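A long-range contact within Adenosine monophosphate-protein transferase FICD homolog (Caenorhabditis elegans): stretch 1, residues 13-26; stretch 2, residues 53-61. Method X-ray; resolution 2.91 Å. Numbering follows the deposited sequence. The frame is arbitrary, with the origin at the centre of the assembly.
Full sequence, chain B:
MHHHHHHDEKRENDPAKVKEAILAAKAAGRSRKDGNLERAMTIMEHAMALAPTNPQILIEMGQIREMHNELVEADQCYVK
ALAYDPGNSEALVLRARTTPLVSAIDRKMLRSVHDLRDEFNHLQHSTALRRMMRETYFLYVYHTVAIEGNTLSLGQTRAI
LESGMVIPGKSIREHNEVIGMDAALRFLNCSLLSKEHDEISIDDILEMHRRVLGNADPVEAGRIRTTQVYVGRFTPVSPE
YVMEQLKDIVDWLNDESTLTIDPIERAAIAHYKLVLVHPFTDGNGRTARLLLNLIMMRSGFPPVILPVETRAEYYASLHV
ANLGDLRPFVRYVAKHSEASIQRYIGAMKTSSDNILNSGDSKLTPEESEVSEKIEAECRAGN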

# COMPACT_ATOMS: atom_id res chain seq x y z
N ASN B 13 -7.20 4.64 47.66
CA ASN B 13 -7.18 5.78 48.60
C ASN B 13 -6.74 7.10 47.94
O ASN B 13 -5.58 7.22 47.53
CB ASN B 13 -6.18 5.58 49.73
CG ASN B 13 -6.43 6.48 50.93
OD1 ASN B 13 -6.56 7.68 50.85
ND2 ASN B 13 -6.16 5.89 52.05
N ASP B 14 -7.60 8.12 47.93
CA ASP B 14 -7.15 9.47 47.53
C ASP B 14 -6.13 10.06 48.53
O ASP B 14 -6.14 9.72 49.69
CB ASP B 14 -8.35 10.39 47.41
CG ASP B 14 -9.18 10.09 46.17
OD1 ASP B 14 -8.58 9.75 45.12
OD2 ASP B 14 -10.43 10.17 46.26
N PRO B 15 -5.24 10.98 48.10
CA PRO B 15 -4.35 11.50 49.15
C PRO B 15 -5.10 12.40 50.13
O PRO B 15 -6.08 13.03 49.72
CB PRO B 15 -3.31 12.29 48.37
CG PRO B 15 -4.03 12.71 47.15
CD PRO B 15 -5.01 11.62 46.80
N ALA B 16 -4.65 12.45 51.38
CA ALA B 16 -5.35 13.19 52.44
C ALA B 16 -5.69 14.63 52.06
O ALA B 16 -6.72 15.17 52.50
CB ALA B 16 -4.52 13.17 53.72
N LYS B 17 -4.84 15.25 51.23
CA LYS B 17 -5.01 16.65 50.86
C LYS B 17 -6.31 16.88 50.09
O LYS B 17 -6.96 17.93 50.21
CB LYS B 17 -3.81 17.12 50.04
CG LYS B 17 -2.46 16.76 50.67
CD LYS B 17 -1.56 17.99 50.79
CE LYS B 17 -0.85 18.05 52.15
NZ LYS B 17 -1.73 18.53 53.26
N VAL B 18 -6.69 15.88 49.30
CA VAL B 18 -7.99 15.85 48.63
C VAL B 18 -9.13 15.79 49.64
O VAL B 18 -10.15 16.48 49.51
CB VAL B 18 -8.07 14.64 47.69
CG1 VAL B 18 -9.51 14.21 47.44
CG2 VAL B 18 -7.33 14.93 46.38
N LYS B 19 -8.92 14.97 50.67
CA LYS B 19 -9.91 14.75 51.70
C LYS B 19 -10.19 16.04 52.48
O LYS B 19 -11.34 16.35 52.82
CB LYS B 19 -9.44 13.63 52.63
CG LYS B 19 -9.35 12.29 51.91
CD LYS B 19 -8.71 11.22 52.77
CE LYS B 19 -8.79 9.86 52.09
NZ LYS B 19 -8.52 8.76 53.04
N GLU B 20 -9.14 16.84 52.70
CA GLU B 20 -9.31 18.04 53.51
C GLU B 20 -9.72 19.18 52.61
O GLU B 20 -10.29 20.17 53.07
CB GLU B 20 -8.01 18.42 54.24
CG GLU B 20 -7.34 17.28 54.98
CD GLU B 20 -6.21 17.76 55.88
OE1 GLU B 20 -6.18 18.97 56.19
OE2 GLU B 20 -5.37 16.92 56.28
N ALA B 21 -9.45 19.05 51.31
CA ALA B 21 -10.08 19.89 50.32
C ALA B 21 -11.60 19.75 50.37
O ALA B 21 -12.32 20.74 50.34
CB ALA B 21 -9.57 19.57 48.94
N ILE B 22 -12.07 18.50 50.45
CA ILE B 22 -13.51 18.24 50.48
C ILE B 22 -14.19 18.62 51.81
O ILE B 22 -15.31 19.13 51.81
CB ILE B 22 -13.83 16.76 50.21
CG1 ILE B 22 -13.19 16.29 48.91
CG2 ILE B 22 -15.33 16.55 50.13
CD1 ILE B 22 -13.17 14.77 48.78
N LEU B 23 -13.51 18.40 52.93
CA LEU B 23 -14.07 18.85 54.20
C LEU B 23 -14.04 20.37 54.32
O LEU B 23 -14.95 20.96 54.90
CB LEU B 23 -13.32 18.21 55.38
CG LEU B 23 -13.62 16.75 55.70
CD1 LEU B 23 -12.78 16.27 56.87
CD2 LEU B 23 -15.10 16.55 55.98
N ALA B 24 -13.00 21.00 53.79
CA ALA B 24 -12.95 22.45 53.73
C ALA B 24 -14.06 23.04 52.87
O ALA B 24 -14.75 23.98 53.28
CB ALA B 24 -11.60 22.92 53.23
N ALA B 25 -14.25 22.49 51.67
CA ALA B 25 -15.30 22.98 50.78
C ALA B 25 -16.73 22.62 51.21
O ALA B 25 -17.67 23.31 50.82
CB ALA B 25 -15.05 22.47 49.36
N LYS B 26 -16.90 21.58 52.03
CA LYS B 26 -18.25 21.20 52.46
C LYS B 26 -18.82 22.19 53.48
O LYS B 26 -20.04 22.32 53.61
CB LYS B 26 -18.25 19.78 53.06
CG LYS B 26 -19.41 18.88 52.61
CD LYS B 26 -19.17 18.27 51.22
CE LYS B 26 -20.17 17.16 50.90
NZ LYS B 26 -21.54 17.65 50.56
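Stretch 2 53-61: TNPQILIEM

Stretch 2 opens with a short non-helical lead-in, Thr53 and Asn54, and then winds into an α-helix from Pro55 that runs on past Met61. It packs beside the helix of stretch 1, which begins at Ala16, and the two run in broadly the same direction: their axes cross at 40° and approach to 10.4 Å, a spacing that leaves room for branched aliphatic side chains between them.

The contact begins just before the first helix, at Asp14. Its carboxylate suits this place because it can accept a hydrogen bond from an amide NH2: Asn54 ND2 donates to Asp14 OD2 at 2.6 Å, a short hydrogen bond that joins the two helix starts. The other end of the same amide serves its own helix, with Asn54 OD1 accepting from Ile57 N at 3.1 Å as an N-cap. Asparagine, carrying both donor and acceptor, can do both at once.

In the first turn of the helix, Val18 points toward stretch 2, and its CG1 lies 3.5 Å from Ile57 CD1, an apolar contact away from solvent; a compact, wholly apolar side chain leaves no polar group unpaired in this buried position. One turn on, Ile22 is the most heavily covered residue of stretch 1. Here the backbones come close, with Ile22 CA 6.8 Å from Ile57 CA. The isoleucine reaches several neighbours: its CG1 is 4.0 Å from Ile57 CG1, its CD1 is 3.9 Å from Asn54 OD1, and its CG2 is 3.1 Å from Gln56 OE1, a tight approach of a methyl to an amide oxygen. Ile57 thus meets both Val18 and Ile22, its side chain end reaching nearer than its sideways CA-to-CB bond suggests.

At Ala25 the CA-to-CB bond points toward stretch 2, and the methyl meets Glu60, whose longer chain spans the gap: Ala25 CB lies 4.0 Å from Glu60 OE2, and Ala25 O is 3.6 Å from that same OE2.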

# COMPACT_ATOMS: atom_id res chain seq x y z
N THR B 53 -11.40 11.45 39.46
CA THR B 53 -12.54 10.56 39.37
C THR B 53 -13.29 10.49 40.69
O THR B 53 -14.12 9.61 40.89
CB THR B 53 -12.11 9.15 38.96
OG1 THR B 53 -11.14 8.66 39.89
CG2 THR B 53 -11.49 9.19 37.58
N ASN B 54 -13.00 11.45 41.57
CA ASN B 54 -13.65 11.51 42.87
C ASN B 54 -15.00 12.24 42.78
O ASN B 54 -15.02 13.45 42.53
CB ASN B 54 -12.73 12.21 43.87
CG ASN B 54 -13.30 12.25 45.27
OD1 ASN B 54 -14.31 12.91 45.52
ND2 ASN B 54 -12.65 11.56 46.20
N PRO B 55 -16.11 11.51 42.99
CA PRO B 55 -17.47 12.02 42.76
C PRO B 55 -17.79 13.24 43.61
O PRO B 55 -18.52 14.13 43.19
CB PRO B 55 -18.37 10.84 43.12
CG PRO B 55 -17.50 9.65 43.08
CD PRO B 55 -16.10 10.10 43.41
N GLN B 56 -17.27 13.28 44.83
CA GLN B 56 -17.49 14.42 45.71
C GLN B 56 -16.84 15.70 45.14
O GLN B 56 -17.46 16.77 45.12
CB GLN B 56 -16.95 14.09 47.08
CG GLN B 56 -18.02 13.73 48.07
CD GLN B 56 -17.45 13.35 49.42
OE1 GLN B 56 -16.30 13.65 49.73
NE2 GLN B 56 -18.28 12.71 50.25
N ILE B 57 -15.61 15.56 44.64
CA ILE B 57 -14.89 16.67 44.03
C ILE B 57 -15.60 17.13 42.77
O ILE B 57 -15.77 18.33 42.56
CB ILE B 57 -13.43 16.29 43.68
CG1 ILE B 57 -12.60 16.21 44.94
CG2 ILE B 57 -12.79 17.31 42.73
CD1 ILE B 57 -11.32 15.48 44.72
N LEU B 58 -16.01 16.17 41.95
CA LEU B 58 -16.76 16.46 40.73
C LEU B 58 -18.05 17.21 41.01
O LEU B 58 -18.38 18.18 40.32
CB LEU B 58 -17.06 15.17 39.97
CG LEU B 58 -15.87 14.68 39.14
CD1 LEU B 58 -16.07 13.25 38.65
CD2 LEU B 58 -15.63 15.61 37.97
N ILE B 59 -18.78 16.75 42.03
CA ILE B 59 -20.03 17.38 42.42
C ILE B 59 -19.81 18.82 42.88
O ILE B 59 -20.50 19.75 42.43
CB ILE B 59 -20.74 16.55 43.49
CG1 ILE B 59 -21.38 15.32 42.85
CG2 ILE B 59 -21.81 17.37 44.20
CD1 ILE B 59 -21.95 14.31 43.85
N GLU B 60 -18.84 19.01 43.79
CA GLU B 60 -18.54 20.35 44.30
C GLU B 60 -18.11 21.31 43.19
O GLU B 60 -18.65 22.42 43.04
CB GLU B 60 -17.45 20.27 45.38
CG GLU B 60 -17.18 21.59 46.09
CD GLU B 60 -18.34 22.04 46.99
OE1 GLU B 60 -19.19 21.19 47.36
OE2 GLU B 60 -18.39 23.24 47.34
N MET B 61 -17.13 20.86 42.40
CA MET B 61 -16.63 21.60 41.25
C MET B 61 -17.81 22.00 40.38
O MET B 61 -17.92 23.14 39.92
CB MET B 61 -15.66 20.74 40.46
CG MET B 61 -15.12 21.37 39.21
SD MET B 61 -14.43 23.00 39.56
CE MET B 61 -12.95 22.52 40.44